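Local coordinates for autophagy-related protein 9 (Schizosaccharomyces pombe, PDB 7D0I) that scrambles phospholipids between the two leaflets of the membrane, supplying lipid for the growing autophagosome during autophagy, at residues T192-K197 against P298-Q303; R455-L460 against Q594-L599; E467-Q472 against S651-Q656. The protein carries 1 engineered substitution. All coordinates share one frame; numbering follows the deposited sequence.

Contact 1: residues T192-K197 against P298-Q303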
loop_
_atom_site.group_PDB
_atom_site.type_symbol
_atom_site.label_atom_id
_atom_site.label_comp_id
_atom_site.label_asym_id
_atom_site.label_seq_id
_atom_site.Cartn_x
_atom_site.Cartn_y
_atom_site.Cartn_z
ATOM N N THR A 192 -1.630 -1.582 40.236
ATOM C CA THR A 192 -1.855 -0.335 40.953
ATOM C C THR A 192 -0.571 0.251 41.505
ATOM O O THR A 192 -0.532 1.446 41.805
ATOM C CB THR A 192 -2.849 -0.525 42.084
ATOM O OG1 THR A 192 -2.299 -1.407 43.061
ATOM C CG2 THR A 192 -4.129 -1.098 41.555
ATOM N N TYR A 193 0.479 -0.546 41.656
ATOM C CA TYR A 193 1.778 0.031 41.953
ATOM C C TYR A 193 2.381 0.670 40.718
ATOM O O TYR A 193 3.107 1.657 40.828
ATOM C CB TYR A 193 2.721 -1.032 42.506
ATOM C CG TYR A 193 4.032 -0.478 42.989
ATOM C CD1 TYR A 193 4.170 -0.011 44.281
ATOM C CD2 TYR A 193 5.129 -0.419 42.155
ATOM C CE1 TYR A 193 5.359 0.501 44.725
ATOM C CE2 TYR A 193 6.319 0.090 42.588
ATOM C CZ TYR A 193 6.430 0.549 43.874
ATOM O OH TYR A 193 7.625 1.059 44.313
ATOM N N TYR A 194 2.098 0.122 39.540
ATOM C CA TYR A 194 2.538 0.773 38.314
ATOM C C TYR A 194 1.832 2.106 38.109
ATOM O O TYR A 194 2.479 3.133 37.891
ATOM C CB TYR A 194 2.301 -0.134 37.118
ATOM C CG TYR A 194 2.363 0.611 35.822
ATOM C CD1 TYR A 194 3.539 1.185 35.396
ATOM C CD2 TYR A 194 1.244 0.747 35.028
ATOM C CE1 TYR A 194 3.598 1.873 34.225
ATOM C CE2 TYR A 194 1.296 1.432 33.852
ATOM C CZ TYR A 194 2.476 1.992 33.455
ATOM O OH TYR A 194 2.544 2.681 32.274
ATOM N N THR A 195 0.499 2.112 38.163
ATOM C CA THR A 195 -0.237 3.342 37.904
ATOM C C THR A 195 -0.073 4.362 39.015
ATOM O O THR A 195 -0.244 5.557 38.767
ATOM C CB THR A 195 -1.716 3.054 37.701
ATOM O OG1 THR A 195 -2.263 2.500 38.900
ATOM C CG2 THR A 195 -1.900 2.082 36.591
ATOM N N GLY A 196 0.231 3.928 40.230
ATOM C CA GLY A 196 0.580 4.883 41.256
ATOM C C GLY A 196 1.960 5.465 41.107
ATOM O O GLY A 196 2.278 6.444 41.786
ATOM N N LYS A 197 2.779 4.877 40.234
ATOM C CA LYS A 197 4.123 5.360 39.923
ATOM C C LYS A 197 5.042 5.270 41.136
ATOM O O LYS A 197 5.715 6.231 41.505
ATOM C CB LYS A 197 4.086 6.781 39.369
ATOM C CG LYS A 197 3.611 6.852 37.948
ATOM C CD LYS A 197 2.921 8.158 37.683
ATOM C CE LYS A 197 2.330 8.168 36.299
ATOM N NZ LYS A 197 1.524 9.393 36.056
ATOM N N PRO A 298 8.131 6.762 37.129
ATOM C CA PRO A 298 7.168 7.708 36.552
ATOM C C PRO A 298 7.104 7.686 35.039
ATOM O O PRO A 298 6.199 8.312 34.474
ATOM C CB PRO A 298 7.666 9.066 37.057
ATOM C CG PRO A 298 8.480 8.753 38.233
ATOM C CD PRO A 298 9.152 7.470 37.913
ATOM N N THR A 299 8.013 6.990 34.358
ATOM C CA THR A 299 8.068 7.042 32.904
ATOM C C THR A 299 8.044 5.686 32.217
ATOM O O THR A 299 7.905 5.652 30.992
ATOM C CB THR A 299 9.318 7.805 32.442
ATOM O OG1 THR A 299 10.447 7.401 33.225
ATOM C CG2 THR A 299 9.114 9.304 32.587
ATOM N N VAL A 300 8.170 4.579 32.946
ATOM C CA VAL A 300 8.127 3.273 32.306
ATOM C C VAL A 300 6.708 2.992 31.831
ATOM O O VAL A 300 5.726 3.481 32.402
ATOM C CB VAL A 300 8.634 2.182 33.267
ATOM C CG1 VAL A 300 7.716 2.046 34.454
ATOM C CG2 VAL A 300 8.798 0.859 32.556
ATOM N N SER A 301 6.595 2.221 30.759
ATOM C CA SER A 301 5.304 1.871 30.195
ATOM C C SER A 301 4.811 0.548 30.765
ATOM O O SER A 301 5.538 -0.179 31.440
ATOM C CB SER A 301 5.395 1.791 28.676
ATOM O OG SER A 301 6.404 0.879 28.288
ATOM N N TRP A 302 3.547 0.234 30.485
ATOM C CA TRP A 302 3.002 -1.038 30.942
ATOM C C TRP A 302 3.489 -2.192 30.089
ATOM O O TRP A 302 3.603 -3.314 30.584
ATOM C CB TRP A 302 1.480 -0.994 30.941
ATOM C CG TRP A 302 0.843 -2.266 31.380
ATOM C CD1 TRP A 302 0.077 -3.093 30.628
ATOM C CD2 TRP A 302 0.921 -2.859 32.677
ATOM N NE1 TRP A 302 -0.332 -4.165 31.371
ATOM C CE2 TRP A 302 0.175 -4.042 32.635
ATOM C CE3 TRP A 302 1.548 -2.503 33.868
ATOM C CZ2 TRP A 302 0.039 -4.868 33.734
ATOM C CZ3 TRP A 302 1.411 -3.325 34.954
ATOM C CH2 TRP A 302 0.665 -4.490 34.882
ATOM N N GLN A 303 3.782 -1.949 28.815
ATOM C CA GLN A 303 4.316 -3.021 27.989
ATOM C C GLN A 303 5.700 -3.442 28.456
ATOM O O GLN A 303 6.046 -4.622 28.371
ATOM C CB GLN A 303 4.351 -2.593 26.528
ATOM C CG GLN A 303 2.978 -2.371 25.919
ATOM C CD GLN A 303 2.431 -0.988 26.187
ATOM O OE1 GLN A 303 2.903 -0.281 27.073
ATOM N NE2 GLN A 303 1.432 -0.589 25.412
#
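A Schellman motif closes helix 183-195, and the last turn of that helix lies against the loop P298-S301 and the start of helix 302-312. Y194 carries most of the contact. Its CG stands anti to the backbone N (chi1 164°), which sends the ring out across W302, with its CE1 edge and hydroxyl toward V300. The Y194 and W302 rings cross obliquely, with the tyrosine plane and the six-membered indole ring 41° apart; CD2 of Y194 comes 3.5 Å from CE3 of W302, and CE2 of Y194 reaches CB of W302 at 3.8 Å. At the far end of the ring, V300 O lies in the ring plane at the edge, 3.2 Å from CE1 of Y194, and Y194 OH gives this carbonyl a weak hydrogen bond of 3.3 Å. CG1 of V300 adds apolar contact to CE1 of Y194 at 4.1 Å. An alanine here would lack the ring and its hydroxyl, and would probably loosen the packing against W302 and the tie of the helix end to V300. The chain turns at K197, whose positive phi of 65° marks the Schellman end; its side chain touches the proline near its base, CG of K197 lying 3.9 Å from CA of P298, and then extends away. The ammonium makes a cation-pi contact with F496 of a neighbouring subunit, so this corner also lies at a trimer interface. S301 is the N-cap of helix 302-312, its OG weakly bonded to R304 N. H473 meets the Y194 ring edge-to-face and also touches W302.

Contact 2: residues R455-L460 against Q594-L599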
loop_
_atom_site.group_PDB
_atom_site.type_symbol
_atom_site.label_atom_id
_atom_site.label_comp_id
_atom_site.label_asym_id
_atom_site.label_seq_id
_atom_site.Cartn_x
_atom_site.Cartn_y
_atom_site.Cartn_z
ATOM N N ARG A 455 -15.672 21.555 29.754
ATOM C CA ARG A 455 -16.524 20.385 29.671
ATOM C C ARG A 455 -15.709 19.117 29.871
ATOM O O ARG A 455 -14.548 19.029 29.471
ATOM C CB ARG A 455 -17.248 20.343 28.331
ATOM C CG ARG A 455 -18.144 21.534 28.092
ATOM C CD ARG A 455 -18.661 21.566 26.672
ATOM N NE ARG A 455 -19.866 20.769 26.505
ATOM C CZ ARG A 455 -21.087 21.282 26.470
ATOM N NH1 ARG A 455 -21.250 22.587 26.585
ATOM N NH2 ARG A 455 -22.139 20.499 26.315
ATOM N N ARG A 456 -16.338 18.140 30.514
ATOM C CA ARG A 456 -15.747 16.845 30.793
ATOM C C ARG A 456 -16.817 15.786 30.600
ATOM O O ARG A 456 -18.011 16.086 30.589
ATOM C CB ARG A 456 -15.184 16.784 32.213
ATOM C CG ARG A 456 -14.028 17.716 32.476
ATOM C CD ARG A 456 -12.728 17.116 32.007
ATOM N NE ARG A 456 -11.611 18.041 32.134
ATOM C CZ ARG A 456 -11.173 18.822 31.152
ATOM N NH1 ARG A 456 -11.758 18.790 29.966
ATOM N NH2 ARG A 456 -10.148 19.632 31.359
ATOM N N TYR A 457 -16.388 14.539 30.443
ATOM C CA TYR A 457 -17.335 13.443 30.324
ATOM C C TYR A 457 -17.910 13.098 31.685
ATOM O O TYR A 457 -17.189 13.046 32.683
ATOM C CB TYR A 457 -16.671 12.208 29.723
ATOM C CG TYR A 457 -16.158 12.388 28.321
ATOM C CD1 TYR A 457 -17.022 12.480 27.249
ATOM C CD2 TYR A 457 -14.808 12.439 28.066
ATOM C CE1 TYR A 457 -16.553 12.640 25.975
ATOM C CE2 TYR A 457 -14.334 12.593 26.793
ATOM C CZ TYR A 457 -15.207 12.693 25.756
ATOM O OH TYR A 457 -14.726 12.847 24.488
ATOM N N THR A 458 -19.214 12.862 31.727
ATOM C CA THR A 458 -19.850 12.461 32.964
ATOM C C THR A 458 -19.357 11.079 33.379
ATOM O O THR A 458 -18.920 10.295 32.541
ATOM C CB THR A 458 -21.362 12.447 32.809
ATOM O OG1 THR A 458 -21.732 11.441 31.866
ATOM C CG2 THR A 458 -21.843 13.775 32.310
ATOM N N PRO A 459 -19.405 10.763 34.674
ATOM C CA PRO A 459 -18.963 9.434 35.113
ATOM C C PRO A 459 -19.698 8.287 34.456
ATOM O O PRO A 459 -19.148 7.188 34.385
ATOM C CB PRO A 459 -19.221 9.469 36.618
ATOM C CG PRO A 459 -19.066 10.881 36.963
ATOM C CD PRO A 459 -19.644 11.650 35.821
ATOM N N LEU A 460 -20.920 8.498 33.979
ATOM C CA LEU A 460 -21.614 7.457 33.240
ATOM C C LEU A 460 -21.159 7.394 31.793
ATOM O O LEU A 460 -21.260 6.339 31.164
ATOM C CB LEU A 460 -23.117 7.687 33.296
ATOM C CG LEU A 460 -23.983 6.646 32.608
ATOM C CD1 LEU A 460 -23.932 5.351 33.360
ATOM C CD2 LEU A 460 -25.393 7.150 32.509
ATOM N N GLN A 594 -27.166 16.933 20.759
ATOM C CA GLN A 594 -27.808 17.007 22.068
ATOM C C GLN A 594 -27.451 15.794 22.916
ATOM O O GLN A 594 -27.145 15.923 24.106
ATOM C CB GLN A 594 -29.320 17.119 21.905
ATOM C CG GLN A 594 -29.778 18.327 21.117
ATOM C CD GLN A 594 -29.767 19.595 21.932
ATOM O OE1 GLN A 594 -30.291 19.635 23.043
ATOM N NE2 GLN A 594 -29.167 20.643 21.387
ATOM N N GLU A 595 -27.459 14.608 22.311
ATOM C CA GLU A 595 -27.077 13.412 23.052
ATOM C C GLU A 595 -25.613 13.472 23.474
ATOM O O GLU A 595 -25.275 13.212 24.637
ATOM C CB GLU A 595 -27.339 12.166 22.216
ATOM C CG GLU A 595 -27.313 10.896 23.038
ATOM C CD GLU A 595 -27.243 9.655 22.189
ATOM O OE1 GLU A 595 -27.047 9.791 20.970
ATOM O OE2 GLU A 595 -27.380 8.544 22.740
ATOM N N PHE A 596 -24.725 13.822 22.545
ATOM C CA PHE A 596 -23.314 13.881 22.886
ATOM C C PHE A 596 -23.030 14.932 23.946
ATOM O O PHE A 596 -22.083 14.787 24.716
ATOM C CB PHE A 596 -22.474 14.157 21.650
ATOM C CG PHE A 596 -21.007 14.152 21.921
ATOM C CD1 PHE A 596 -20.321 15.331 22.100
ATOM C CD2 PHE A 596 -20.317 12.966 22.019
ATOM C CE1 PHE A 596 -18.979 15.322 22.356
ATOM C CE2 PHE A 596 -18.979 12.958 22.277
ATOM C CZ PHE A 596 -18.308 14.134 22.442
ATOM N N CYS A 597 -23.825 15.993 24.004
ATOM C CA CYS A 597 -23.663 16.953 25.082
ATOM C C CYS A 597 -24.321 16.491 26.369
ATOM O O CYS A 597 -24.036 17.050 27.430
ATOM C CB CYS A 597 -24.215 18.314 24.670
ATOM S SG CYS A 597 -23.053 19.315 23.730
ATOM N N SER A 598 -25.205 15.497 26.301
ATOM C CA SER A 598 -25.593 14.809 27.525
ATOM C C SER A 598 -24.460 13.935 28.044
ATOM O O SER A 598 -24.335 13.739 29.255
ATOM C CB SER A 598 -26.833 13.957 27.296
ATOM O OG SER A 598 -26.478 12.715 26.724
ATOM N N LEU A 599 -23.633 13.398 27.146
ATOM C CA LEU A 599 -22.469 12.624 27.572
ATOM C C LEU A 599 -21.292 13.502 27.974
ATOM O O LEU A 599 -20.514 13.120 28.847
ATOM C CB LEU A 599 -22.017 11.685 26.460
ATOM C CG LEU A 599 -22.925 10.528 26.076
ATOM C CD1 LEU A 599 -22.577 10.077 24.691
ATOM C CD2 LEU A 599 -22.746 9.400 27.051
#
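The Y457 ring turns its edge to helix 591-599: L599 O and CZ of F596 both lie near the plane of the tyrosine, and CE1 of Y457 is 4.2 Å from CZ of F596. Beyond the two segments, the Y457 ring also meets those of Y483 and Y600, F465 stands edge-to-face to it, and its OH is hydrogen-bonded to S482 OG. L599 O, at the C-terminal end of the helix, is the main polar link. T458 N donates to it at 3.2 Å in a nearly straight bond (167° at the hydrogen), lying in the carbonyl plane, and CA of Y457 makes a C-H...O contact to the same oxygen at 3.5 Å. CG2 of T458 lies anti to its own carbonyl carbon and packs near S598 O, at 3.9 Å. T458 OG1 serves another helix, capping A461 N. R455 NH2 bonds Y600 O, and its guanidinium makes a cation-pi contact with Y602. Strand 455-457 crosses the helix segment at 83°, their axes 8.7 Å apart at the closest. Strand 600-602 follows directly from the helix and runs antiparallel to 455-457; R456 and S601 are joined by backbone bonds, and T458 N to L599 O carries that pairing back onto the helix end, just before helix 461-464 begins.

Contact 3: residues E467-Q472 against S651-Q656. With LMN (Lauryl Maltose Neopentyl Glycol), chain G.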
loop_
_atom_site.group_PDB
_atom_site.type_symbol
_atom_site.label_atom_id
_atom_site.label_comp_id
_atom_site.label_asym_id
_atom_site.label_seq_id
_atom_site.Cartn_x
_atom_site.Cartn_y
_atom_site.Cartn_z
ATOM N N GLU A 467 -14.051 -0.132 27.192
ATOM C CA GLU A 467 -14.027 -1.433 26.551
ATOM C C GLU A 467 -13.583 -2.486 27.548
ATOM O O GLU A 467 -13.025 -2.182 28.598
ATOM C CB GLU A 467 -13.095 -1.422 25.347
ATOM C CG GLU A 467 -13.593 -0.556 24.225
ATOM C CD GLU A 467 -12.612 -0.443 23.101
ATOM O OE1 GLU A 467 -11.414 -0.706 23.331
ATOM O OE2 GLU A 467 -13.035 -0.092 21.982
ATOM N N TYR A 468 -13.841 -3.738 27.209
ATOM C CA TYR A 468 -13.446 -4.829 28.079
ATOM C C TYR A 468 -11.948 -5.054 27.989
ATOM O O TYR A 468 -11.333 -4.877 26.939
ATOM C CB TYR A 468 -14.188 -6.100 27.705
ATOM C CG TYR A 468 -15.682 -5.965 27.751
ATOM C CD1 TYR A 468 -16.397 -5.661 26.620
ATOM C CD2 TYR A 468 -16.376 -6.151 28.926
ATOM C CE1 TYR A 468 -17.751 -5.541 26.656
ATOM C CE2 TYR A 468 -17.733 -6.039 28.968
ATOM C CZ TYR A 468 -18.415 -5.729 27.830
ATOM O OH TYR A 468 -19.775 -5.604 27.853
ATOM N N ASN A 469 -11.360 -5.428 29.116
ATOM C CA ASN A 469 -9.935 -5.697 29.255
ATOM C C ASN A 469 -9.067 -4.509 28.873
ATOM O O ASN A 469 -7.854 -4.662 28.718
ATOM C CB ASN A 469 -9.517 -6.925 28.451
ATOM C CG ASN A 469 -10.285 -8.148 28.848
ATOM O OD1 ASN A 469 -10.695 -8.284 29.994
ATOM N ND2 ASN A 469 -10.505 -9.040 27.903
ATOM N N GLU A 470 -9.649 -3.327 28.729
ATOM C CA GLU A 470 -8.884 -2.107 28.515
ATOM C C GLU A 470 -8.495 -1.557 29.874
ATOM O O GLU A 470 -9.336 -1.014 30.591
ATOM C CB GLU A 470 -9.683 -1.080 27.724
ATOM C CG GLU A 470 -9.083 0.292 27.766
ATOM C CD GLU A 470 -9.601 1.178 26.674
ATOM O OE1 GLU A 470 -8.865 1.386 25.689
ATOM O OE2 GLU A 470 -10.743 1.662 26.792
ATOM N N LEU A 471 -7.227 -1.715 30.233
ATOM C CA LEU A 471 -6.760 -1.297 31.539
ATOM C C LEU A 471 -6.967 0.197 31.716
ATOM O O LEU A 471 -7.114 0.945 30.755
ATOM C CB LEU A 471 -5.296 -1.680 31.720
ATOM C CG LEU A 471 -5.063 -3.177 31.886
ATOM C CD1 LEU A 471 -3.604 -3.477 31.869
ATOM C CD2 LEU A 471 -5.661 -3.649 33.173
ATOM N N GLN A 472 -6.991 0.629 32.975
ATOM C CA GLN A 472 -7.440 1.981 33.286
ATOM C C GLN A 472 -6.594 3.039 32.598
ATOM O O GLN A 472 -7.129 4.035 32.106
ATOM C CB GLN A 472 -7.431 2.203 34.792
ATOM C CG GLN A 472 -7.879 3.581 35.194
ATOM C CD GLN A 472 -9.369 3.751 35.108
ATOM O OE1 GLN A 472 -10.122 3.008 35.722
ATOM N NE2 GLN A 472 -9.807 4.739 34.351
ATOM N N SER A 651 -18.693 -13.348 29.720
ATOM C CA SER A 651 -18.808 -13.806 28.345
ATOM C C SER A 651 -18.779 -12.666 27.346
ATOM O O SER A 651 -18.626 -12.922 26.152
ATOM C CB SER A 651 -20.093 -14.599 28.158
ATOM O OG SER A 651 -20.997 -13.894 27.327
ATOM N N TYR A 652 -18.944 -11.425 27.792
ATOM C CA TYR A 652 -18.845 -10.292 26.885
ATOM C C TYR A 652 -17.406 -9.878 26.663
ATOM O O TYR A 652 -17.083 -9.315 25.617
ATOM C CB TYR A 652 -19.627 -9.106 27.430
ATOM C CG TYR A 652 -21.117 -9.258 27.398
ATOM C CD1 TYR A 652 -21.822 -9.049 26.232
ATOM C CD2 TYR A 652 -21.823 -9.577 28.539
ATOM C CE1 TYR A 652 -23.183 -9.173 26.197
ATOM C CE2 TYR A 652 -23.184 -9.699 28.516
ATOM C CZ TYR A 652 -23.862 -9.496 27.343
ATOM O OH TYR A 652 -25.228 -9.618 27.312
ATOM N N ALA A 653 -16.541 -10.127 27.639
ATOM C CA ALA A 653 -15.142 -9.766 27.500
ATOM C C ALA A 653 -14.460 -10.558 26.402
ATOM O O ALA A 653 -13.471 -10.088 25.834
ATOM C CB ALA A 653 -14.420 -9.978 28.825
ATOM N N VAL A 654 -14.968 -11.749 26.088
ATOM C CA VAL A 654 -14.337 -12.595 25.083
ATOM C C VAL A 654 -14.823 -12.296 23.673
ATOM O O VAL A 654 -14.167 -12.710 22.706
ATOM C CB VAL A 654 -14.564 -14.079 25.397
ATOM C CG1 VAL A 654 -14.150 -14.380 26.807
ATOM C CG2 VAL A 654 -16.004 -14.431 25.190
ATOM N N PHE A 655 -15.948 -11.601 23.522
ATOM C CA PHE A 655 -16.370 -11.151 22.201
ATOM C C PHE A 655 -15.643 -9.874 21.796
ATOM O O PHE A 655 -14.896 -9.854 20.814
ATOM C CB PHE A 655 -17.882 -10.926 22.177
ATOM C CG PHE A 655 -18.687 -12.160 22.410
ATOM C CD1 PHE A 655 -19.989 -12.069 22.862
ATOM C CD2 PHE A 655 -18.158 -13.412 22.165
ATOM C CE1 PHE A 655 -20.746 -13.200 23.075
ATOM C CE2 PHE A 655 -18.911 -14.545 22.377
ATOM C CZ PHE A 655 -20.206 -14.438 22.831
ATOM N N GLN A 656 -15.842 -8.798 22.551
ATOM C CA GLN A 656 -15.199 -7.527 22.246
ATOM C C GLN A 656 -14.545 -6.922 23.484
ATOM O O GLN A 656 -14.010 -5.811 23.440
ATOM C CB GLN A 656 -16.211 -6.544 21.654
ATOM C CG GLN A 656 -17.146 -5.877 22.665
ATOM C CD GLN A 656 -18.314 -6.756 23.082
ATOM O OE1 GLN A 656 -18.162 -7.953 23.294
ATOM N NE2 GLN A 656 -19.489 -6.152 23.203
HETATM C C1 LMN G . -11.650 3.295 45.577
HETATM O O1 LMN G . -11.855 3.361 46.871
HETATM C C2 LMN G . -10.201 3.682 45.217
HETATM O O2 LMN G . -9.308 2.852 45.950
HETATM C C3 LMN G . -9.967 3.485 43.755
HETATM O O3 LMN G . -8.589 3.891 43.453
HETATM C C4 LMN G . -10.898 4.250 42.905
HETATM O O4 LMN G . -10.790 3.723 41.511
HETATM C C5 LMN G . -12.328 4.148 43.328
HETATM O O5 LMN G . -12.535 4.293 44.792
HETATM C C6 LMN G . -13.155 5.218 42.610
HETATM O O6 LMN G . -12.359 6.358 42.383
HETATM C CAA LMN G . -17.993 9.192 56.005
HETATM C CAB LMN G . -20.657 5.336 53.281
HETATM O OAI LMN G . -11.530 7.399 37.125
HETATM O OAJ LMN G . -13.126 2.908 38.006
HETATM O OAL LMN G . -12.084 -3.913 44.145
HETATM O OAN LMN G . -15.159 0.033 42.956
HETATM O OAP LMN G . -15.100 -0.592 45.381
HETATM O OAQ LMN G . -8.408 6.590 37.508
HETATM O OAR LMN G . -11.763 0.644 37.095
HETATM O OAS LMN G . -6.857 5.039 39.210
HETATM O OAT LMN G . -9.294 0.675 38.766
HETATM O OAU LMN G . -8.899 2.705 40.061
HETATM O OAV LMN G . -10.963 -1.582 40.739
HETATM C CAW LMN G . -16.637 8.654 55.489
HETATM C CAX LMN G . -20.163 5.287 51.822
HETATM C CAY LMN G . -16.715 8.489 53.952
HETATM C CAZ LMN G . -20.631 3.953 51.194
HETATM C CBA LMN G . -16.241 7.065 53.555
HETATM C CBB LMN G . -19.405 3.057 50.868
HETATM C CBC LMN G . -16.838 6.709 52.163
HETATM C CBD LMN G . -19.870 1.576 50.901
HETATM C CBE LMN G . -16.511 5.225 51.818
HETATM C CBF LMN G . -18.643 0.640 51.084
HETATM C CBG LMN G . -15.016 4.928 52.149
HETATM C CBH LMN G . -17.462 1.175 50.226
HETATM C CBI LMN G . -14.633 3.536 51.546
HETATM C CBJ LMN G . -16.197 0.309 50.522
HETATM C CBK LMN G . -14.116 3.731 50.078
HETATM C CBL LMN G . -15.236 0.376 49.283
HETATM C CBM LMN G . -11.207 7.079 38.456
HETATM C CBN LMN G . -13.717 2.140 39.033
HETATM C CBP LMN G . -12.657 -2.889 43.361
HETATM C CBQ LMN G . -13.116 2.572 49.731
HETATM C CBR LMN G . -14.951 1.544 48.261
HETATM C CBS LMN G . -13.234 3.182 47.232
HETATM C CBT LMN G . -12.454 0.779 47.968
HETATM O OBV LMN G . -13.098 -0.213 47.147
HETATM O OBX LMN G . -12.447 -1.478 45.322
HETATM O OBY LMN G . -11.071 4.893 39.519
HETATM O OBZ LMN G . -13.039 0.391 40.567
HETATM O OCB LMN G . -11.733 0.449 42.566
HETATM C CCC LMN G . -10.475 5.768 38.480
HETATM C CCD LMN G . -13.040 0.799 39.139
HETATM C CCF LMN G . -12.189 -1.547 43.860
HETATM C CCH LMN G . -13.881 0.396 43.587
HETATM C CCJ LMN G . -12.798 -0.142 45.785
HETATM C CCL LMN G . -14.045 0.329 45.066
HETATM C CCM LMN G . -13.436 2.006 48.293
HETATM C CCN LMN G . -8.984 6.026 38.703
HETATM C CCO LMN G . -11.647 0.929 38.502
HETATM C CCQ LMN G . -12.821 -0.441 42.990
HETATM C CCR LMN G . -10.187 4.649 40.680
HETATM C CCS LMN G . -11.731 0.664 41.194
HETATM C CCT LMN G . -8.283 4.762 39.035
HETATM C CCU LMN G . -10.586 0.048 39.061
HETATM C CCV LMN G . -8.805 4.124 40.271
HETATM C CCW LMN G . -10.659 -0.191 40.526
#
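Y468 enters the contact with its CG anti to the carbonyl carbon (chi1 -57°) and lies alongside the short curl of S651-F655. Its CB meets A653, at 3.8 Å from CA of A653 and 4.0 Å from CB of A653. CG stays over the same alanine CA. Along the CD1 edge, CD1 comes 3.9 Å from Y652 O, which sits above one face of the tyrosine, offset toward the rim together with A653 N. CE1 of Y468 passes alongside CD of Q656 at 3.8 Å, the two side chains pointing the same way. Along the CD2/CE2 edge, still on that same side of the ring plane, CE2 and then CZ reach Y652, with CZ of Y468 3.6 Å from CB of Y652. The tip, Y468 OH, is 3.5 Å from that same CB of Y652, a van der Waals contact. N469, with positive phi (58°), takes the third position of the type II beta turn E467-E470. Its OD1 bonds N348 ND2, while ND2 of N469 stands 3.8 Å from A653 O. At the other end of the segment Q472, its chain bent at chi2 (76°), belongs to a pocket for the detergent lauryl maltose neopentyl glycol: OE1 of Q472 accepts a hydrogen bond from LMN OAR at 3.2 Å, and its NE2 bonds D476 OD1. The segment links helix 461-464 to helix 472-480, L471 being the N-cap of the latter; S651-Q656 continues from strand 647-650; Y468, Y652 and A653 all pack on helix 345-355, while F655 touches I641 of a neighbouring subunit.

In the fold
Contacts 1 and 2 are partly buried, with contact 2 closest to the centre of the chain; contact 3 lies at the surface. Contacts 1 and 3 touch, W302 NE1 packing on L471 CD1 at 3.4 Å, and share helix 472-480 as a neighbour: H473 reaches contact 1, while contact 3 includes its first residue. Contact 2 stands apart, about 10 Å from contact 3 and about 16 Å from contact 1 at the nearest atoms, yet its segments alternate in sequence with those of contact 3. A straight backbone bond marks contact 2; contact 1 has one weak tyrosine bond beside an oblique aromatic pair, and the protein segments of contact 3 meet chiefly through van der Waals packing.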